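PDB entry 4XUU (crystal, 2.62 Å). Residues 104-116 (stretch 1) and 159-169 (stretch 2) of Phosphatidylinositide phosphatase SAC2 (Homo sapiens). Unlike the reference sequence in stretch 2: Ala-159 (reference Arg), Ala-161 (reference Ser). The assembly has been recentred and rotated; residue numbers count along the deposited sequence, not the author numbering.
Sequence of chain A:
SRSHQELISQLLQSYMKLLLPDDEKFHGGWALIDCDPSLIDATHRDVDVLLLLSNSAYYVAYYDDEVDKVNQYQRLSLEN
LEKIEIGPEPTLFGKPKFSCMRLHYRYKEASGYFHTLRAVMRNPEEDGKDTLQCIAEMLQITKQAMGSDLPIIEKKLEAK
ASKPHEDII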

# COMPACT_ATOMS: atom_id res chain seq x y z
N HIS A 104 11.78 14.99 7.42
CA HIS A 104 11.88 16.30 8.07
C HIS A 104 12.30 16.13 9.52
O HIS A 104 11.63 15.45 10.29
CB HIS A 104 10.55 17.05 7.99
CG HIS A 104 10.09 17.34 6.59
ND1 HIS A 104 10.23 18.58 6.01
CD2 HIS A 104 9.49 16.56 5.67
CE1 HIS A 104 9.74 18.55 4.78
NE2 HIS A 104 9.28 17.33 4.55
N TYR A 105 13.41 16.75 9.90
CA TYR A 105 13.90 16.65 11.27
C TYR A 105 14.13 18.01 11.93
O TYR A 105 14.39 19.02 11.27
CB TYR A 105 15.15 15.77 11.35
CG TYR A 105 16.42 16.34 10.74
CD1 TYR A 105 16.73 16.13 9.40
CD2 TYR A 105 17.33 17.06 11.52
CE1 TYR A 105 17.90 16.65 8.84
CE2 TYR A 105 18.50 17.58 10.98
CZ TYR A 105 18.79 17.36 9.64
OH TYR A 105 19.94 17.87 9.10
N ARG A 106 14.01 18.02 13.26
CA ARG A 106 14.22 19.21 14.05
C ARG A 106 15.66 19.22 14.55
O ARG A 106 16.16 18.21 15.05
CB ARG A 106 13.23 19.26 15.21
CG ARG A 106 13.17 20.60 15.92
CD ARG A 106 12.00 20.67 16.88
NE ARG A 106 10.74 21.00 16.20
CZ ARG A 106 10.19 22.21 16.18
NH1 ARG A 106 10.78 23.22 16.80
NH2 ARG A 106 9.05 22.41 15.54
N TYR A 107 16.32 20.36 14.39
CA TYR A 107 17.72 20.51 14.74
C TYR A 107 17.94 21.83 15.48
O TYR A 107 17.59 22.90 14.97
CB TYR A 107 18.60 20.43 13.49
CG TYR A 107 20.08 20.60 13.75
CD1 TYR A 107 20.81 19.63 14.44
CD2 TYR A 107 20.76 21.74 13.31
CE1 TYR A 107 22.17 19.79 14.68
CE2 TYR A 107 22.12 21.91 13.55
CZ TYR A 107 22.82 20.93 14.23
OH TYR A 107 24.17 21.08 14.47
N LYS A 108 18.53 21.75 16.67
CA LYS A 108 18.66 22.89 17.58
C LYS A 108 17.30 23.58 17.76
O LYS A 108 17.21 24.81 17.77
CB LYS A 108 19.72 23.89 17.08
CG LYS A 108 21.05 23.28 16.64
CD LYS A 108 21.89 22.77 17.81
CE LYS A 108 23.31 22.51 17.36
NZ LYS A 108 24.18 22.09 18.49
N GLU A 109 16.26 22.76 17.89
CA GLU A 109 14.87 23.22 18.05
C GLU A 109 14.31 23.99 16.85
O GLU A 109 13.18 24.49 16.89
CB GLU A 109 14.69 24.00 19.36
CG GLU A 109 14.85 23.14 20.61
CD GLU A 109 14.73 23.92 21.90
OE1 GLU A 109 15.53 24.85 22.10
OE2 GLU A 109 13.84 23.59 22.71
N ALA A 110 15.09 24.06 15.77
CA ALA A 110 14.65 24.69 14.53
C ALA A 110 14.25 23.64 13.50
O ALA A 110 14.83 22.56 13.46
CB ALA A 110 15.75 25.59 13.98
N SER A 111 13.26 23.97 12.68
CA SER A 111 12.84 23.10 11.58
C SER A 111 13.28 23.68 10.23
O SER A 111 13.88 24.75 10.17
CB SER A 111 11.33 22.86 11.62
OG SER A 111 10.62 24.01 11.18
N GLY A 112 12.97 22.95 9.15
CA GLY A 112 13.41 23.33 7.82
C GLY A 112 14.60 22.49 7.38
O GLY A 112 15.25 22.80 6.38
N TYR A 113 14.88 21.44 8.14
CA TYR A 113 15.94 20.49 7.82
C TYR A 113 15.33 19.19 7.31
O TYR A 113 14.43 18.62 7.95
CB TYR A 113 16.79 20.18 9.05
CG TYR A 113 17.56 21.35 9.61
CD1 TYR A 113 18.85 21.64 9.16
CD2 TYR A 113 17.02 22.14 10.62
CE1 TYR A 113 19.57 22.71 9.69
CE2 TYR A 113 17.73 23.21 11.15
CZ TYR A 113 19.00 23.49 10.68
OH TYR A 113 19.70 24.55 11.21
N PHE A 114 15.81 18.71 6.16
CA PHE A 114 15.31 17.45 5.60
C PHE A 114 16.28 16.71 4.69
O PHE A 114 17.10 17.32 4.00
CB PHE A 114 13.94 17.62 4.92
CG PHE A 114 13.88 18.73 3.89
CD1 PHE A 114 14.31 18.51 2.58
CD2 PHE A 114 13.36 19.97 4.22
CE1 PHE A 114 14.24 19.53 1.63
CE2 PHE A 114 13.28 21.00 3.28
CZ PHE A 114 13.72 20.77 1.98
N HIS A 115 16.18 15.39 4.73
CA HIS A 115 16.91 14.52 3.82
C HIS A 115 15.94 14.04 2.76
O HIS A 115 14.82 13.63 3.08
CB HIS A 115 17.46 13.31 4.57
CG HIS A 115 18.40 13.67 5.68
ND1 HIS A 115 19.66 14.17 5.45
CD2 HIS A 115 18.26 13.60 7.02
CE1 HIS A 115 20.26 14.40 6.60
NE2 HIS A 115 19.43 14.05 7.58
N THR A 116 16.36 14.08 1.51
CA THR A 116 15.51 13.61 0.42
C THR A 116 16.20 12.44 -0.28
O THR A 116 17.23 12.61 -0.94
CB THR A 116 15.17 14.73 -0.57
OG1 THR A 116 14.75 15.89 0.15
CG2 THR A 116 14.04 14.29 -1.50
N ALA A 159 9.75 22.34 -4.45
CA ALA A 159 11.00 22.64 -5.16
C ALA A 159 11.91 23.58 -4.35
O ALA A 159 12.32 24.64 -4.84
CB ALA A 159 10.69 23.23 -6.54
N LYS A 160 12.22 23.18 -3.12
CA LYS A 160 13.10 23.94 -2.25
C LYS A 160 14.21 23.07 -1.67
O LYS A 160 14.07 21.85 -1.58
CB LYS A 160 12.32 24.64 -1.13
CG LYS A 160 11.42 23.73 -0.28
CD LYS A 160 10.52 24.55 0.65
CE LYS A 160 9.45 25.31 -0.13
NZ LYS A 160 8.78 26.36 0.70
N ALA A 161 15.31 23.71 -1.29
CA ALA A 161 16.43 23.02 -0.67
C ALA A 161 16.31 23.04 0.85
O ALA A 161 15.68 23.92 1.42
CB ALA A 161 17.75 23.65 -1.11
N SER A 162 16.90 22.03 1.49
CA SER A 162 16.99 21.99 2.94
C SER A 162 18.01 22.99 3.46
O SER A 162 18.92 23.38 2.72
CB SER A 162 17.37 20.58 3.40
OG SER A 162 17.83 20.58 4.74
N LYS A 163 17.87 23.38 4.72
CA LYS A 163 18.92 24.10 5.43
C LYS A 163 20.16 23.20 5.47
O LYS A 163 20.02 21.98 5.55
CB LYS A 163 18.49 24.44 6.86
CG LYS A 163 17.41 25.50 6.98
CD LYS A 163 17.22 25.89 8.44
CE LYS A 163 16.25 27.06 8.59
NZ LYS A 163 14.84 26.66 8.35
N PRO A 164 21.37 23.79 5.40
CA PRO A 164 22.58 22.97 5.39
C PRO A 164 22.64 21.99 6.57
O PRO A 164 22.39 22.38 7.71
CB PRO A 164 23.72 24.00 5.48
CG PRO A 164 23.06 25.29 5.86
CD PRO A 164 21.68 25.23 5.31
N HIS A 165 22.95 20.73 6.27
CA HIS A 165 23.10 19.71 7.31
C HIS A 165 24.43 19.87 8.02
O HIS A 165 25.44 20.20 7.41
CB HIS A 165 23.01 18.30 6.73
CG HIS A 165 21.79 18.05 5.90
ND1 HIS A 165 20.53 17.93 6.45
CD2 HIS A 165 21.64 17.86 4.57
CE1 HIS A 165 19.66 17.70 5.48
NE2 HIS A 165 20.31 17.65 4.33
N GLU A 166 24.42 19.61 9.32
CA GLU A 166 25.65 19.62 10.11
C GLU A 166 25.88 18.24 10.70
O GLU A 166 24.93 17.51 10.99
CB GLU A 166 25.56 20.68 11.20
CG GLU A 166 25.80 22.09 10.69
CD GLU A 166 25.45 23.16 11.70
OE1 GLU A 166 24.24 23.36 11.95
OE2 GLU A 166 26.37 23.81 12.23
N ASP A 167 27.15 17.87 10.85
CA ASP A 167 27.51 16.58 11.45
C ASP A 167 27.07 16.54 12.91
O ASP A 167 27.24 17.51 13.64
CB ASP A 167 29.01 16.32 11.32
CG ASP A 167 29.43 16.00 9.88
OD1 ASP A 167 28.71 15.25 9.20
OD2 ASP A 167 30.49 16.51 9.45
N ILE A 168 26.48 15.42 13.31
CA ILE A 168 25.99 15.25 14.68
C ILE A 168 26.20 13.83 15.20
O ILE A 168 25.82 12.85 14.56
CB ILE A 168 24.52 15.76 14.86
CG1 ILE A 168 23.88 15.18 16.12
CG2 ILE A 168 23.67 15.44 13.66
CD1 ILE A 168 22.53 15.79 16.46
N ILE A 169 26.83 13.75 16.37
CA ILE A 169 27.18 12.49 17.03
C ILE A 169 26.05 12.00 17.93
O ILE A 169 25.79 10.80 18.03
CB ILE A 169 28.48 12.66 17.86
CG1 ILE A 169 29.69 12.92 16.94
CG2 ILE A 169 28.72 11.46 18.79
CD1 ILE A 169 29.96 11.84 15.91
OXT ILE A 169 25.36 12.79 18.59

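How does an extended tail with no regular secondary structure take hold of a β hairpin? Stretch 1 turns back on itself through a type I' turn from Tyr-107 to Ala-110, and stretch 2 lies against it, the two together burying 659 Å². Contact begins at Lys-160, whose carbonyl O sits at the edge of the Phe-114 ring, 3.7 Å from CZ of Phe-114. Its CB points sideways, and the far end of the side chain leaves the contact. Ala-161, which differs from the reference sequence, points its CB away and adds little beyond its backbone.

Why does a small polar residue suit the place of Ser-162? Its CB packs over the face of the Phe-114 ring, 3.7 Å from Ser-162 CB to the centroid of that ring, while its hydroxyl links two backbones. Phe-114 N donates to Ser-162 OG at 3.1 Å and nearly straight, and Ser-162 OG in turn donates to Lys-163 O at 2.7 Å. A short side chain thus both satisfies an amide of the strand and sets its CB against the buried phenyl ring.

What does Lys-163 gain from its long side chain? Its backbone comes first: Lys-163 N donates to Gly-112 O at 3.2 Å, almost linearly. The side chain then reaches back along the hairpin, so that Lys-163 NZ donates to Ser-111 O at 2.8 Å. On the way, Lys-163 CB lies over the face of the Tyr-113 ring, 3.5 Å from Tyr-113 CE1. Gly-112 makes this route possible, since a CB there would fall 2.2 Å from Lys-163 NZ; its backbone angles independently call for glycine. Pro-164 turns its CB away, but its carbonyl O meets the edge of the Tyr-113 ring, 3.5 Å from Tyr-113 CE1.

How does His-165 use its flat ring? Its CB leaves the backbone sideways, yet the imidazole reaches the strands and uses both face and edge. One face stacks, offset, on the His-115 ring, with centroids 4.3 Å apart and planes at 16°. At the edge, His-165 ND1 shares a 2.7 Å hydrogen bond with Tyr-105 OH, anchoring the tail to a buried tyrosine.

What closes the contact toward the C-terminus? Glu-166 and Ile-168 both point toward stretch 1 and meet the edge of the Tyr-107 ring, with Asp-167 between them directed away. Tyr-107 OH gives Glu-166 OE1 a weak hydrogen bond at 3.4 Å, and Ile-168 CD1 makes a looser apolar contact, 4.4 Å from Tyr-107 CE1. Glu-166 OE1 lies nearer still to the ring edge, 3.0 Å from Tyr-107 CE2, so the acid meets both the hydroxyl and the ring carbons beside it.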